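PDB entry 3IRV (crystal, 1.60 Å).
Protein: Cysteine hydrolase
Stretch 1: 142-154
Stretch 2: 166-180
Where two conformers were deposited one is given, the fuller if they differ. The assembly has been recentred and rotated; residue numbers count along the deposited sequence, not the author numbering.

Stretch 1 (142-154) IIVCGTVTNVCCE
Stretch 2, residues 166-180: KVIALSDANAAMDYP

Parallel strands commonly pack apolar side chains on both faces of a sheet while the backbone pays its polar debts in the plane between them, and this cysteine hydrolase gives a compact example. The strands through Ile142, Ile143 and Val144 and through Val167, Ile168 and Ala169 run parallel, their axes 29° apart and 4.8 Å at closest approach. Ile143 pairs with Ile168 (CA to CA 4.7 Å), and both side chains, each with chi1 m and chi2 t, lie on one face, where Ile143 CG1 is 4.1 Å from Ile168 CD1. Leu170 (m, t) adds to this cluster, its CD1 3.7 Å from Ile143 CG2. The other face carries Ile142 (p, t), Val144 (t), Val167 (t) and Ala169; Ile142 CG1 meets Val167 CG2 at 3.9 Å, and Val144 CG2 meets Val167 CG1 at 4.0 Å.

Extended backbones, with phi between -126° and -85° and psi between 110° and 139° from Ile142 to Val144 and from Lys166 to Leu170, set the hydrogen-bond ladder. Ile142 N donates to Lys166 O (2.9 Å), Ile168 N to Ile142 O (2.9 Å), Val144 N to Ile168 O (2.8 Å) and Leu170 N to Val144 O (3.3 Å). Ile142 and Val144 each bond to the residues before and after their partners, Val167 and Ala169, and Ile168 does the same around Ile143, the alternation expected of parallel strands.

The ladder is then interrupted. A type I turn from Leu170 to Ala173 redirects the second chain, and Asn174 (chi1 -78°, chi2 -82°) bridges the break: its ND2 donates to Val144 O at 3.1 Å and to Leu170 O, within its own stretch, at 2.8 Å. Gly146, at phi 122° and psi -145°, turns the first chain; a CB there would jam against the preceding carbonyl. Pairing resumes with Gly146 opposite Asn174 (CA to CA 4.8 Å), Gly146 N donating to Ala173 O and Ala175 N to Gly146 O, both at 2.9 Å.

Beyond this point a cis peptide joins Thr147 to Val148, the N-cap of the helix that follows. Ala175 O gathers two donors around it, Thr147 OG1 at 2.9 Å (Thr147 chi1 t) and Thr149 N at 3.0 Å, so a single carbonyl ties down the chain before and after the cis bond. Val148 (t) keeps a last apolar touch, its CG1 4.1 Å from Met177 CG. The helix opens with a pi-type turn, in which Val148 O accepts from Cys153 N at 3.1 Å.

At the polar edge, Asn150 (p, chi2 -49°) reaches across: its ND2 donates to Tyr179 OH at 2.9 Å, lying near the ring plane of Tyr179 (m, chi2 -68°). A water donates to Asn150 OD1 (2.7 Å) and accepts from Met177 N (2.8 Å).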

# COMPACT_ATOMS: atom_id res chain seq x y z
N ILE A 142 -8.23 -12.17 8.20
CA ILE A 142 -9.23 -11.38 7.46
C ILE A 142 -9.27 -11.76 5.99
O ILE A 142 -8.23 -11.95 5.36
CB ILE A 142 -9.02 -9.84 7.63
CG1 ILE A 142 -7.63 -9.39 7.15
CG2 ILE A 142 -9.24 -9.40 9.10
CD1 ILE A 142 -7.41 -7.85 7.22
N ILE A 143 -10.49 -11.83 5.45
CA ILE A 143 -10.71 -12.16 4.03
C ILE A 143 -11.17 -10.86 3.37
O ILE A 143 -12.20 -10.31 3.79
CB ILE A 143 -11.85 -13.21 3.91
CG1 ILE A 143 -11.40 -14.52 4.58
CG2 ILE A 143 -12.22 -13.46 2.45
CD1 ILE A 143 -12.54 -15.51 4.84
N VAL A 144 -10.45 -10.39 2.34
CA VAL A 144 -10.70 -9.07 1.78
C VAL A 144 -11.31 -9.20 0.39
O VAL A 144 -10.78 -9.95 -0.45
CB VAL A 144 -9.40 -8.23 1.72
CG1 VAL A 144 -9.62 -6.90 0.98
CG2 VAL A 144 -8.87 -7.98 3.16
N CYS A 145 -12.43 -8.50 0.19
CA CYS A 145 -13.06 -8.38 -1.12
C CYS A 145 -13.58 -6.96 -1.29
O CYS A 145 -13.59 -6.19 -0.32
CB CYS A 145 -14.20 -9.39 -1.24
SG CYS A 145 -15.56 -9.11 -0.02
N GLY A 146 -13.98 -6.60 -2.52
CA GLY A 146 -14.52 -5.26 -2.78
C GLY A 146 -13.76 -4.49 -3.83
O GLY A 146 -13.28 -5.09 -4.77
N THR A 147 -13.64 -3.16 -3.68
CA THR A 147 -13.03 -2.32 -4.71
C THR A 147 -12.39 -1.09 -4.00
O THR A 147 -12.86 -0.73 -2.92
CB THR A 147 -14.12 -1.89 -5.78
OG1 THR A 147 -13.51 -1.45 -7.00
CG2 THR A 147 -15.02 -0.75 -5.24
N VAL A 148 -11.33 -0.45 -4.53
CA VAL A 148 -10.60 -0.82 -5.75
C VAL A 148 -9.40 -1.70 -5.39
O VAL A 148 -8.68 -1.42 -4.42
CB VAL A 148 -10.18 0.46 -6.53
CG1 VAL A 148 -9.45 0.13 -7.82
CG2 VAL A 148 -11.41 1.34 -6.82
N THR A 149 -9.17 -2.75 -6.18
CA THR A 149 -8.17 -3.77 -5.84
C THR A 149 -6.87 -3.20 -5.32
O THR A 149 -6.41 -3.59 -4.25
CB THR A 149 -7.88 -4.70 -7.04
OG1 THR A 149 -9.12 -5.26 -7.50
CG2 THR A 149 -6.92 -5.82 -6.63
N ASN A 150 -6.29 -2.29 -6.09
CA ASN A 150 -4.92 -1.82 -5.80
C ASN A 150 -4.91 -0.61 -4.87
O ASN A 150 -3.83 -0.15 -4.47
CB ASN A 150 -4.19 -1.46 -7.09
CG ASN A 150 -4.88 -0.35 -7.84
OD1 ASN A 150 -6.10 -0.40 -8.07
ND2 ASN A 150 -4.11 0.65 -8.24
N VAL A 151 -6.09 -0.08 -4.56
CA VAL A 151 -6.16 1.16 -3.81
C VAL A 151 -6.71 0.85 -2.43
O VAL A 151 -5.94 0.48 -1.55
CB VAL A 151 -6.94 2.26 -4.55
CG1 VAL A 151 -6.77 3.59 -3.80
CG2 VAL A 151 -6.43 2.44 -6.01
N CYS A 152 -8.03 0.94 -2.22
CA CYS A 152 -8.55 0.66 -0.88
C CYS A 152 -8.38 -0.80 -0.45
O CYS A 152 -8.09 -1.06 0.73
CB CYS A 152 -10.02 1.02 -0.79
SG CYS A 152 -10.23 2.80 -1.05
N CYS A 153 -8.57 -1.76 -1.36
CA CYS A 153 -8.41 -3.16 -0.97
C CYS A 153 -6.94 -3.42 -0.59
O CYS A 153 -6.64 -3.89 0.53
CB CYS A 153 -8.87 -4.11 -2.08
SG CYS A 153 -10.59 -3.78 -2.47
N GLU A 154 -6.01 -3.06 -1.49
CA GLU A 154 -4.58 -3.30 -1.20
C GLU A 154 -4.07 -2.51 0.01
O GLU A 154 -3.26 -3.02 0.77
CB GLU A 154 -3.71 -3.01 -2.41
CG GLU A 154 -3.06 -4.22 -2.96
CD GLU A 154 -1.84 -3.89 -3.77
OE1 GLU A 154 -1.89 -3.99 -4.99
OE2 GLU A 154 -0.84 -3.48 -3.19
N LYS A 166 -3.31 -12.22 9.42
CA LYS A 166 -3.20 -13.18 8.35
C LYS A 166 -4.25 -12.79 7.31
O LYS A 166 -5.48 -12.90 7.55
CB LYS A 166 -3.45 -14.58 8.92
CG LYS A 166 -2.49 -14.91 10.09
CD LYS A 166 -2.82 -16.23 10.79
CE LYS A 166 -1.76 -16.54 11.83
NZ LYS A 166 -2.23 -17.48 12.88
N VAL A 167 -3.79 -12.30 6.16
CA VAL A 167 -4.72 -11.72 5.17
C VAL A 167 -4.91 -12.65 3.97
O VAL A 167 -3.93 -13.17 3.42
CB VAL A 167 -4.20 -10.35 4.68
CG1 VAL A 167 -5.25 -9.69 3.74
CG2 VAL A 167 -3.94 -9.42 5.85
N ILE A 168 -6.17 -12.84 3.59
CA ILE A 168 -6.53 -13.62 2.39
C ILE A 168 -7.24 -12.66 1.44
O ILE A 168 -8.26 -12.07 1.81
CB ILE A 168 -7.52 -14.73 2.71
CG1 ILE A 168 -6.93 -15.69 3.75
CG2 ILE A 168 -7.88 -15.47 1.43
CD1 ILE A 168 -7.92 -16.72 4.27
N ALA A 169 -6.67 -12.48 0.25
CA ALA A 169 -7.32 -11.67 -0.80
C ALA A 169 -7.99 -12.61 -1.79
O ALA A 169 -7.40 -13.60 -2.24
CB ALA A 169 -6.30 -10.79 -1.54
N LEU A 170 -9.22 -12.29 -2.15
CA LEU A 170 -9.98 -13.14 -3.09
C LEU A 170 -9.75 -12.66 -4.54
O LEU A 170 -10.14 -11.54 -4.92
CB LEU A 170 -11.46 -13.12 -2.73
CG LEU A 170 -11.75 -13.66 -1.32
CD1 LEU A 170 -13.25 -13.63 -1.08
CD2 LEU A 170 -11.20 -15.07 -1.16
N SER A 171 -9.09 -13.50 -5.35
CA SER A 171 -8.78 -13.16 -6.73
C SER A 171 -9.98 -12.81 -7.60
O SER A 171 -9.87 -11.95 -8.48
CB SER A 171 -7.96 -14.28 -7.38
OG SER A 171 -8.72 -15.46 -7.37
N ASP A 172 -11.13 -13.43 -7.32
CA ASP A 172 -12.31 -13.20 -8.16
C ASP A 172 -13.35 -12.30 -7.49
O ASP A 172 -14.50 -12.19 -7.95
CB ASP A 172 -12.91 -14.55 -8.58
CG ASP A 172 -13.44 -15.36 -7.40
OD1 ASP A 172 -12.95 -15.21 -6.26
OD2 ASP A 172 -14.37 -16.17 -7.62
N ALA A 173 -12.95 -11.63 -6.39
CA ALA A 173 -13.90 -10.78 -5.67
C ALA A 173 -13.30 -9.44 -5.27
O ALA A 173 -13.77 -8.80 -4.33
CB ALA A 173 -14.51 -11.51 -4.48
N ASN A 174 -12.29 -8.99 -6.01
CA ASN A 174 -11.73 -7.65 -5.87
C ASN A 174 -11.71 -7.06 -7.26
O ASN A 174 -11.21 -7.69 -8.19
CB ASN A 174 -10.30 -7.70 -5.30
CG ASN A 174 -10.29 -7.93 -3.78
OD1 ASN A 174 -10.45 -6.98 -3.00
ND2 ASN A 174 -10.14 -9.19 -3.35
N ALA A 175 -12.24 -5.85 -7.39
CA ALA A 175 -12.42 -5.20 -8.71
C ALA A 175 -11.46 -4.03 -8.90
O ALA A 175 -11.43 -3.13 -8.07
CB ALA A 175 -13.85 -4.69 -8.83
N ALA A 176 -10.72 -4.04 -10.02
CA ALA A 176 -9.80 -2.96 -10.33
C ALA A 176 -10.36 -2.03 -11.42
O ALA A 176 -11.32 -2.38 -12.12
CB ALA A 176 -8.44 -3.52 -10.77
N MET A 177 -9.74 -0.86 -11.55
CA MET A 177 -10.20 0.10 -12.54
C MET A 177 -9.07 0.45 -13.50
O MET A 177 -7.89 0.28 -13.18
CB MET A 177 -10.76 1.36 -11.86
CG MET A 177 -9.71 2.30 -11.28
SD MET A 177 -10.44 3.78 -10.54
CE MET A 177 -11.65 4.30 -11.77
N ASP A 178 -9.45 0.87 -14.70
CA ASP A 178 -8.48 1.35 -15.71
C ASP A 178 -7.96 2.70 -15.24
O ASP A 178 -8.67 3.41 -14.56
CB ASP A 178 -9.20 1.61 -17.05
CG ASP A 178 -9.86 0.36 -17.63
OD1 ASP A 178 -9.16 -0.64 -17.87
OD2 ASP A 178 -11.08 0.39 -17.86
N TYR A 179 -6.75 3.07 -15.65
CA TYR A 179 -6.20 4.40 -15.38
C TYR A 179 -5.88 5.07 -16.71
O TYR A 179 -5.55 4.37 -17.66
CB TYR A 179 -4.87 4.29 -14.63
CG TYR A 179 -5.02 3.97 -13.15
CD1 TYR A 179 -5.59 4.89 -12.28
CD2 TYR A 179 -4.61 2.73 -12.65
CE1 TYR A 179 -5.74 4.60 -10.92
CE2 TYR A 179 -4.74 2.42 -11.28
CZ TYR A 179 -5.30 3.37 -10.43
OH TYR A 179 -5.45 3.06 -9.10
N PRO A 180 -5.97 6.41 -16.77
CA PRO A 180 -5.52 7.09 -17.99
C PRO A 180 -3.99 7.08 -18.02
O PRO A 180 -3.34 6.83 -17.02
CB PRO A 180 -6.04 8.51 -17.81
CG PRO A 180 -6.09 8.70 -16.31
CD PRO A 180 -6.46 7.36 -15.75
O HOH W 1 -7.43 0.18 -10.33